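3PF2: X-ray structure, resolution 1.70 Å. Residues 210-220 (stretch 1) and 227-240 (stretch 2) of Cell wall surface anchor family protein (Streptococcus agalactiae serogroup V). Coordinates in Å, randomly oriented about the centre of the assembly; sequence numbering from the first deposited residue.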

ATOM      1  N   THR A 210      13.320  -5.852  17.134  1.00 22.71           N
ATOM      2  CA  THR A 210      12.178  -6.744  17.109  1.00 23.30           C
ATOM      3  C   THR A 210      12.133  -7.501  15.773  1.00 22.64           C
ATOM      4  O   THR A 210      12.408  -6.928  14.714  1.00 22.47           O
ATOM      5  CB  THR A 210      10.869  -5.983  17.448  1.00 23.61           C
ATOM      6  OG1 THR A 210       9.936  -6.885  18.043  1.00 27.90           O
ATOM      7  CG2 THR A 210      10.248  -5.354  16.238  1.00 23.71           C
ATOM      8  N   ALA A 211      11.813  -8.789  15.832  1.00 21.63           N
ATOM      9  CA  ALA A 211      11.821  -9.631  14.645  1.00 21.55           C
ATOM     10  C   ALA A 211      10.734  -9.226  13.674  1.00 21.29           C
ATOM     11  O   ALA A 211       9.604  -8.908  14.073  1.00 21.45           O
ATOM     12  CB  ALA A 211      11.666 -11.092  15.016  1.00 21.91           C
ATOM     13  N   VAL A 212      11.096  -9.217  12.396  1.00 20.30           N
ATOM     14  CA  VAL A 212      10.120  -9.125  11.328  1.00 20.32           C
ATOM     15  C   VAL A 212       9.533 -10.525  11.120  1.00 20.73           C
ATOM     16  O   VAL A 212      10.271 -11.514  11.001  1.00 20.37           O
ATOM     17  CB  VAL A 212      10.764  -8.607  10.031  1.00 19.91           C
ATOM     18  CG1 VAL A 212       9.708  -8.294   8.981  1.00 20.60           C
ATOM     19  CG2 VAL A 212      11.634  -7.359  10.327  1.00 20.43           C
ATOM     20  N   LYS A 213       8.208 -10.606  11.092  1.00 21.51           N
ATOM     21  CA  LYS A 213       7.534 -11.899  10.997  1.00 22.31           C
ATOM     22  C   LYS A 213       7.011 -12.156   9.599  1.00 22.31           C
ATOM     23  O   LYS A 213       6.630 -11.214   8.880  1.00 22.49           O
ATOM     24  CB  LYS A 213       6.382 -11.987  12.008  1.00 22.66           C
ATOM     25  CG  LYS A 213       6.841 -12.129  13.457  1.00 23.15           C
ATOM     26  CD  LYS A 213       5.652 -12.178  14.431  1.00 26.86           C
ATOM     27  CE  LYS A 213       4.872 -10.875  14.460  1.00 29.17           C
ATOM     28  NZ  LYS A 213       3.549 -11.074  15.113  1.00 30.19           N
ATOM     29  N   TRP A 214       6.997 -13.436   9.223  1.00 22.58           N
ATOM     30  CA  TRP A 214       6.378 -13.870   7.984  1.00 23.00           C
ATOM     31  C   TRP A 214       4.878 -13.681   8.042  1.00 23.61           C
ATOM     32  O   TRP A 214       4.237 -13.895   9.084  1.00 24.07           O
ATOM     33  CB  TRP A 214       6.636 -15.351   7.707  1.00 22.97           C
ATOM     34  CG  TRP A 214       8.019 -15.705   7.258  1.00 21.65           C
ATOM     35  CD1 TRP A 214       8.896 -16.506   7.916  1.00 22.41           C
ATOM     36  CD2 TRP A 214       8.679 -15.297   6.043  1.00 20.81           C
ATOM     37  NE1 TRP A 214      10.063 -16.622   7.202  1.00 21.00           N
ATOM     38  CE2 TRP A 214       9.960 -15.886   6.051  1.00 20.31           C
ATOM     39  CE3 TRP A 214       8.317 -14.480   4.962  1.00 21.31           C
ATOM     40  CZ2 TRP A 214      10.887 -15.693   5.014  1.00 19.55           C
ATOM     41  CZ3 TRP A 214       9.244 -14.284   3.923  1.00 21.79           C
ATOM     42  CH2 TRP A 214      10.512 -14.894   3.964  1.00 20.06           C
ATOM     43  N   THR A 215       4.336 -13.267   6.910  1.00 23.77           N
ATOM     44  CA  THR A 215       2.912 -13.406   6.638  1.00 23.87           C
ATOM     45  C   THR A 215       2.766 -14.186   5.329  1.00 23.65           C
ATOM     46  O   THR A 215       3.737 -14.353   4.579  1.00 23.41           O
ATOM     47  CB  THR A 215       2.236 -12.035   6.476  1.00 23.80           C
ATOM     48  OG1 THR A 215       2.859 -11.330   5.397  1.00 23.63           O
ATOM     49  CG2 THR A 215       2.325 -11.215   7.761  1.00 24.03           C
ATOM     50  N   ASP A 216       1.551 -14.655   5.047  1.00 23.62           N
ATOM     51  CA  ASP A 216       1.267 -15.291   3.760  1.00 23.82           C
ATOM     52  C   ASP A 216       1.708 -14.416   2.577  1.00 23.35           C
ATOM     53  O   ASP A 216       2.300 -14.911   1.612  1.00 23.09           O
ATOM     54  CB  ASP A 216      -0.230 -15.624   3.655  1.00 24.13           C
ATOM     55  CG  ASP A 216      -0.645 -16.775   4.557  1.00 26.32           C
ATOM     56  OD1 ASP A 216       0.223 -17.516   5.066  1.00 29.47           O
ATOM     57  OD2 ASP A 216      -1.863 -16.955   4.755  1.00 29.76           O
ATOM     58  N   ALA A 217       1.440 -13.115   2.662  1.00 23.17           N
ATOM     59  CA  ALA A 217       1.797 -12.181   1.578  1.00 22.98           C
ATOM     60  C   ALA A 217       3.319 -12.007   1.398  1.00 22.93           C
ATOM     61  O   ALA A 217       3.817 -11.937   0.269  1.00 22.31           O
ATOM     62  CB  ALA A 217       1.138 -10.842   1.803  1.00 23.58           C
ATOM     63  N   LEU A 218       4.049 -11.928   2.510  1.00 23.12           N
ATOM     64  CA  LEU A 218       5.512 -11.816   2.449  1.00 23.36           C
ATOM     65  C   LEU A 218       6.145 -13.093   1.908  1.00 23.10           C
ATOM     66  O   LEU A 218       7.123 -13.042   1.149  1.00 22.75           O
ATOM     67  CB  LEU A 218       6.095 -11.467   3.815  1.00 23.36           C
ATOM     68  CG  LEU A 218       6.411  -9.991   4.054  1.00 24.28           C
ATOM     69  CD1 LEU A 218       6.910  -9.819   5.473  1.00 25.30           C
ATOM     70  CD2 LEU A 218       7.433  -9.447   3.028  1.00 23.29           C
ATOM     71  N   ILE A 219       5.574 -14.234   2.287  1.00 23.03           N
ATOM     72  CA  ILE A 219       6.030 -15.530   1.783  1.00 22.73           C
ATOM     73  C   ILE A 219       5.894 -15.570   0.253  1.00 22.29           C
ATOM     74  O   ILE A 219       6.809 -15.996  -0.462  1.00 22.42           O
ATOM     75  CB  ILE A 219       5.277 -16.696   2.469  1.00 22.72           C
ATOM     76  CG1 ILE A 219       5.770 -16.868   3.914  1.00 22.53           C
ATOM     77  CG2 ILE A 219       5.452 -17.995   1.681  1.00 23.46           C
ATOM     78  CD1 ILE A 219       4.863 -17.703   4.806  1.00 23.54           C
ATOM     79  N   LYS A 220       4.759 -15.079  -0.244  1.00 22.07           N
ATOM     80  CA  LYS A 220       4.495 -15.050  -1.676  1.00 21.81           C
ATOM     81  C   LYS A 220       5.462 -14.144  -2.445  1.00 20.94           C
ATOM     82  O   LYS A 220       5.699 -14.356  -3.628  1.00 20.74           O
ATOM     83  CB  LYS A 220       3.031 -14.650  -1.930  1.00 22.07           C
ATOM     84  CG  LYS A 220       2.451 -15.187  -3.227  1.00 24.13           C
ATOM     85  CD  LYS A 220       0.930 -15.047  -3.220  1.00 28.31           C
ATOM     86  CE  LYS A 220       0.317 -15.526  -4.528  1.00 30.22           C
ATOM     87  NZ  LYS A 220      -1.098 -15.067  -4.639  1.00 31.93           N
ATOM     88  N   TYR A 227      17.186 -18.685  -0.407  1.00 18.06           N
ATOM     89  CA  TYR A 227      17.489 -17.539   0.435  1.00 16.87           C
ATOM     90  C   TYR A 227      16.854 -17.605   1.813  1.00 17.02           C
ATOM     91  O   TYR A 227      17.014 -16.673   2.601  1.00 16.29           O
ATOM     92  CB  TYR A 227      17.041 -16.238  -0.248  1.00 16.87           C
ATOM     93  CG  TYR A 227      17.691 -15.946  -1.576  1.00 16.50           C
ATOM     94  CD1 TYR A 227      18.905 -16.549  -1.953  1.00 17.50           C
ATOM     95  CD2 TYR A 227      17.113 -15.030  -2.451  1.00 17.32           C
ATOM     96  CE1 TYR A 227      19.505 -16.249  -3.170  1.00 18.33           C
ATOM     97  CE2 TYR A 227      17.696 -14.736  -3.675  1.00 17.81           C
ATOM     98  CZ  TYR A 227      18.886 -15.352  -4.027  1.00 19.36           C
ATOM     99  OH  TYR A 227      19.464 -15.040  -5.228  1.00 20.09           O
ATOM    100  N   ILE A 228      16.133 -18.687   2.101  1.00 17.36           N
ATOM    101  CA  ILE A 228      15.353 -18.780   3.335  1.00 18.76           C
ATOM    102  C   ILE A 228      15.917 -19.886   4.223  1.00 19.37           C
ATOM    103  O   ILE A 228      16.064 -21.028   3.777  1.00 19.09           O
ATOM    104  CB  ILE A 228      13.849 -19.040   3.030  1.00 18.87           C
ATOM    105  CG1 ILE A 228      13.283 -17.926   2.135  1.00 19.92           C
ATOM    106  CG2 ILE A 228      13.040 -19.154   4.326  1.00 19.91           C
ATOM    107  CD1 ILE A 228      11.900 -18.194   1.598  1.00 21.82           C
ATOM    108  N   ALA A 229      16.251 -19.536   5.462  1.00 20.16           N
ATOM    109  CA  ALA A 229      16.711 -20.509   6.449  1.00 21.27           C
ATOM    110  C   ALA A 229      15.518 -21.288   6.994  1.00 22.69           C
ATOM    111  O   ALA A 229      14.632 -20.722   7.646  1.00 22.52           O
ATOM    112  CB  ALA A 229      17.469 -19.813   7.578  1.00 21.33           C
ATOM    113  N   GLY A 230      15.490 -22.582   6.695  1.00 24.09           N
ATOM    114  CA  GLY A 230      14.430 -23.464   7.169  1.00 25.98           C
ATOM    115  C   GLY A 230      13.129 -23.225   6.436  1.00 27.00           C
ATOM    116  O   GLY A 230      13.116 -22.841   5.268  1.00 27.43           O
ATOM    117  N   GLU A 231      12.021 -23.435   7.135  1.00 28.28           N
ATOM    118  CA  GLU A 231      10.722 -23.339   6.510  1.00 29.34           C
ATOM    119  C   GLU A 231      10.039 -22.053   6.942  1.00 29.97           C
ATOM    120  O   GLU A 231       9.996 -21.731   8.134  1.00 30.64           O
ATOM    121  CB  GLU A 231       9.871 -24.579   6.839  1.00 29.61           C
ATOM    122  CG  GLU A 231      10.518 -25.923   6.435  1.00 29.61           C
ATOM    123  CD  GLU A 231      10.721 -26.064   4.933  1.00 30.50           C
ATOM    124  OE1 GLU A 231       9.742 -25.927   4.168  1.00 32.59           O
ATOM    125  OE2 GLU A 231      11.863 -26.323   4.512  1.00 31.20           O
ATOM    126  N   ALA A 232       9.530 -21.315   5.962  1.00 30.26           N
ATOM    127  CA  ALA A 232       8.840 -20.054   6.207  1.00 30.88           C
ATOM    128  C   ALA A 232       7.345 -20.284   6.399  1.00 31.31           C
ATOM    129  O   ALA A 232       6.661 -20.762   5.483  1.00 31.19           O
ATOM    130  CB  ALA A 232       9.077 -19.101   5.054  1.00 30.61           C
ATOM    131  N   VAL A 233       6.848 -19.946   7.592  1.00 31.58           N
ATOM    132  CA  VAL A 233       5.411 -19.998   7.894  1.00 31.92           C
ATOM    133  C   VAL A 233       4.965 -18.772   8.686  1.00 31.84           C
ATOM    134  O   VAL A 233       5.661 -18.337   9.609  1.00 32.09           O
ATOM    135  CB  VAL A 233       4.993 -21.255   8.715  1.00 32.30           C
ATOM    136  CG1 VAL A 233       3.665 -21.816   8.174  1.00 32.63           C
ATOM    137  CG2 VAL A 233       6.085 -22.338   8.726  1.00 32.62           C
ATOM    138  N   THR A 234       3.791 -18.249   8.326  1.00 31.55           N
ATOM    139  CA  THR A 234       3.168 -17.084   8.972  1.00 31.14           C
ATOM    140  C   THR A 234       3.221 -17.115  10.502  1.00 30.43           C
ATOM    141  O   THR A 234       2.937 -18.144  11.128  1.00 30.20           O
ATOM    142  CB  THR A 234       1.712 -16.900   8.477  1.00 31.22           C
ATOM    143  OG1 THR A 234       1.729 -16.669   7.067  1.00 32.45           O
ATOM    144  CG2 THR A 234       1.022 -15.714   9.156  1.00 31.66           C
ATOM    145  N   GLY A 235       3.615 -15.979  11.082  1.00 29.58           N
ATOM    146  CA  GLY A 235       3.635 -15.788  12.534  1.00 28.47           C
ATOM    147  C   GLY A 235       4.987 -16.046  13.166  1.00 27.54           C
ATOM    148  O   GLY A 235       5.202 -15.724  14.336  1.00 27.48           O
ATOM    149  N   GLN A 236       5.896 -16.633  12.389  1.00 26.00           N
ATOM    150  CA  GLN A 236       7.237 -16.962  12.868  1.00 25.05           C
ATOM    151  C   GLN A 236       8.266 -15.934  12.380  1.00 23.53           C
ATOM    152  O   GLN A 236       8.035 -15.275  11.369  1.00 22.81           O
ATOM    153  CB  GLN A 236       7.632 -18.381  12.421  1.00 25.03           C
ATOM    154  CG  GLN A 236       6.763 -19.509  13.022  1.00 27.05           C
ATOM    155  CD  GLN A 236       6.697 -19.466  14.540  1.00 28.99           C
ATOM    156  OE1 GLN A 236       5.623 -19.301  15.117  1.00 31.39           O
ATOM    157  NE2 GLN A 236       7.842 -19.610  15.194  1.00 28.59           N
ATOM    158  N   PRO A 237       9.399 -15.794  13.102  1.00 22.36           N
ATOM    159  CA  PRO A 237      10.391 -14.788  12.681  1.00 21.62           C
ATOM    160  C   PRO A 237      10.984 -15.105  11.307  1.00 20.66           C
ATOM    161  O   PRO A 237      11.132 -16.285  10.944  1.00 20.74           O
ATOM    162  CB  PRO A 237      11.471 -14.876  13.768  1.00 21.74           C
ATOM    163  CG  PRO A 237      10.812 -15.583  14.930  1.00 22.17           C
ATOM    164  CD  PRO A 237       9.835 -16.518  14.312  1.00 22.14           C
ATOM    165  N   ILE A 238      11.311 -14.061  10.547  1.00 19.22           N
ATOM    166  CA  ILE A 238      11.968 -14.234   9.244  1.00 17.87           C
ATOM    167  C   ILE A 238      13.444 -14.553   9.461  1.00 17.17           C
ATOM    168  O   ILE A 238      14.152 -13.834  10.164  1.00 16.85           O
ATOM    169  CB  ILE A 238      11.788 -12.991   8.336  1.00 18.09           C
ATOM    170  CG1 ILE A 238      10.337 -12.903   7.851  1.00 16.99           C
ATOM    171  CG2 ILE A 238      12.757 -13.037   7.123  1.00 17.08           C
ATOM    172  CD1 ILE A 238       9.954 -11.631   7.159  1.00 15.14           C
ATOM    173  N   LYS A 239      13.893 -15.649   8.858  1.00 17.07           N
ATOM    174  CA  LYS A 239      15.290 -16.062   8.939  1.00 17.31           C
ATOM    175  C   LYS A 239      15.756 -16.344   7.521  1.00 16.45           C
ATOM    176  O   LYS A 239      15.092 -17.063   6.788  1.00 17.25           O
ATOM    177  CB  LYS A 239      15.455 -17.303   9.833  1.00 17.91           C
ATOM    178  CG  LYS A 239      14.859 -17.127  11.223  1.00 20.30           C
ATOM    179  CD  LYS A 239      15.016 -18.370  12.085  1.00 24.92           C
ATOM    180  CE  LYS A 239      14.786 -18.053  13.561  1.00 27.89           C
ATOM    181  NZ  LYS A 239      13.388 -17.616  13.856  1.00 32.76           N
ATOM    182  N   LEU A 240      16.884 -15.750   7.141  1.00 15.79           N
ATOM    183  CA  LEU A 240      17.402 -15.818   5.775  1.00 15.03           C
ATOM    184  C   LEU A 240      18.704 -16.611   5.732  1.00 15.35           C
ATOM    185  O   LEU A 240      19.318 -16.848   6.772  1.00 14.77           O
ATOM    186  CB  LEU A 240      17.625 -14.406   5.223  1.00 15.48           C
ATOM    187  CG  LEU A 240      16.429 -13.447   5.277  1.00 15.31           C
ATOM    188  CD1 LEU A 240      16.841 -12.054   4.806  1.00 15.93           C
ATOM    189  CD2 LEU A 240      15.280 -13.974   4.433  1.00 15.70           C
TER
HETATM  190  O   HOH W   1      12.481 -18.105   7.737  1.00 26.80           O
HETATM  191  O   HOH W   2       2.022 -19.684   6.117  1.00 40.91           O

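What holds the two backbones side by side? Three backbone hydrogen bonds do, all close to linear. I238 N donates to V212 O at 2.8 Å, W214 N donates to Q236 O at 3.0 Å, and G235 N donates to W214 O at 3.0 Å. The first two flank K213 and P237, whose CA atoms lie 4.4 Å apart in a single beta bridge. K213 and P237 do not bond to each other; the bonds belong to the residues flanking them, V212 and W214 on one side and Q236 and I238 on the other, so proline's missing amide hydrogen costs nothing here. W214 uses both its backbone groups, giving its N–H to Q236 and receiving on its O from G235. Two CA–H···O contacts reinforce the pattern: K213 CA lies 3.4 Å from Q236 O, and T234 CA lies 3.4 Å from W214 O.

How does the second stretch place G235 N opposite W214 O? A type II beta turn from V233 to Q236 bends the chain, closed by Q236 N donating to V233 O at 3.3 Å. The turn leaves the amide of G235 free to bond across the contact, while Q236 serves both sides, its N closing the turn and its O accepting from W214. G235 has phi 96° and psi -12°, where a CB would be jammed against the carbonyl O of T234; glycine avoids that clash.

What does the W214 ring pack against, and what becomes of its polar nitrogen? The indole lies between two aliphatic groups. A232 CB sits over one face, 3.6 Å from the centroid of the five-membered ring, and I238 CG1 sits over the opposite face, 3.5 Å from the same centroid; both are CH–pi contacts, in which slightly polarised C–H groups meet the electron-rich ring. I228 CG2 adds an apolar contact at 4.1 Å from W214 CZ2. The ring's N–H is not stranded: W214 NE1 donates to water 1 at 2.9 Å, and K239 N donates to the same water at 3.0 Å. Beyond the ring, I238 CD1 reaches V212 CG1 at 3.8 Å and L218 CD1 at 3.9 Å, extending the apolar patch.

What fastens the start of the helix to the turn? T234 OG1 donates to D216 OD1 at 2.6 Å, a short bond to a charged acceptor. D216 OD1 also accepts from water 2 at 3.0 Å, and that water in turn accepts from T234 N at 3.2 Å, so the side chain and the amide of T234 are both tied to the same carboxylate oxygen, one directly and one through water. T215, at the N-cap, looks after the helix itself: its OG1 accepts from L218 N at 3.2 Å, while its O accepts from I219 N at 2.9 Å. One turn into the helix, I219 turns toward the second stretch, where its CG1 meets A232 CB at 4.1 Å.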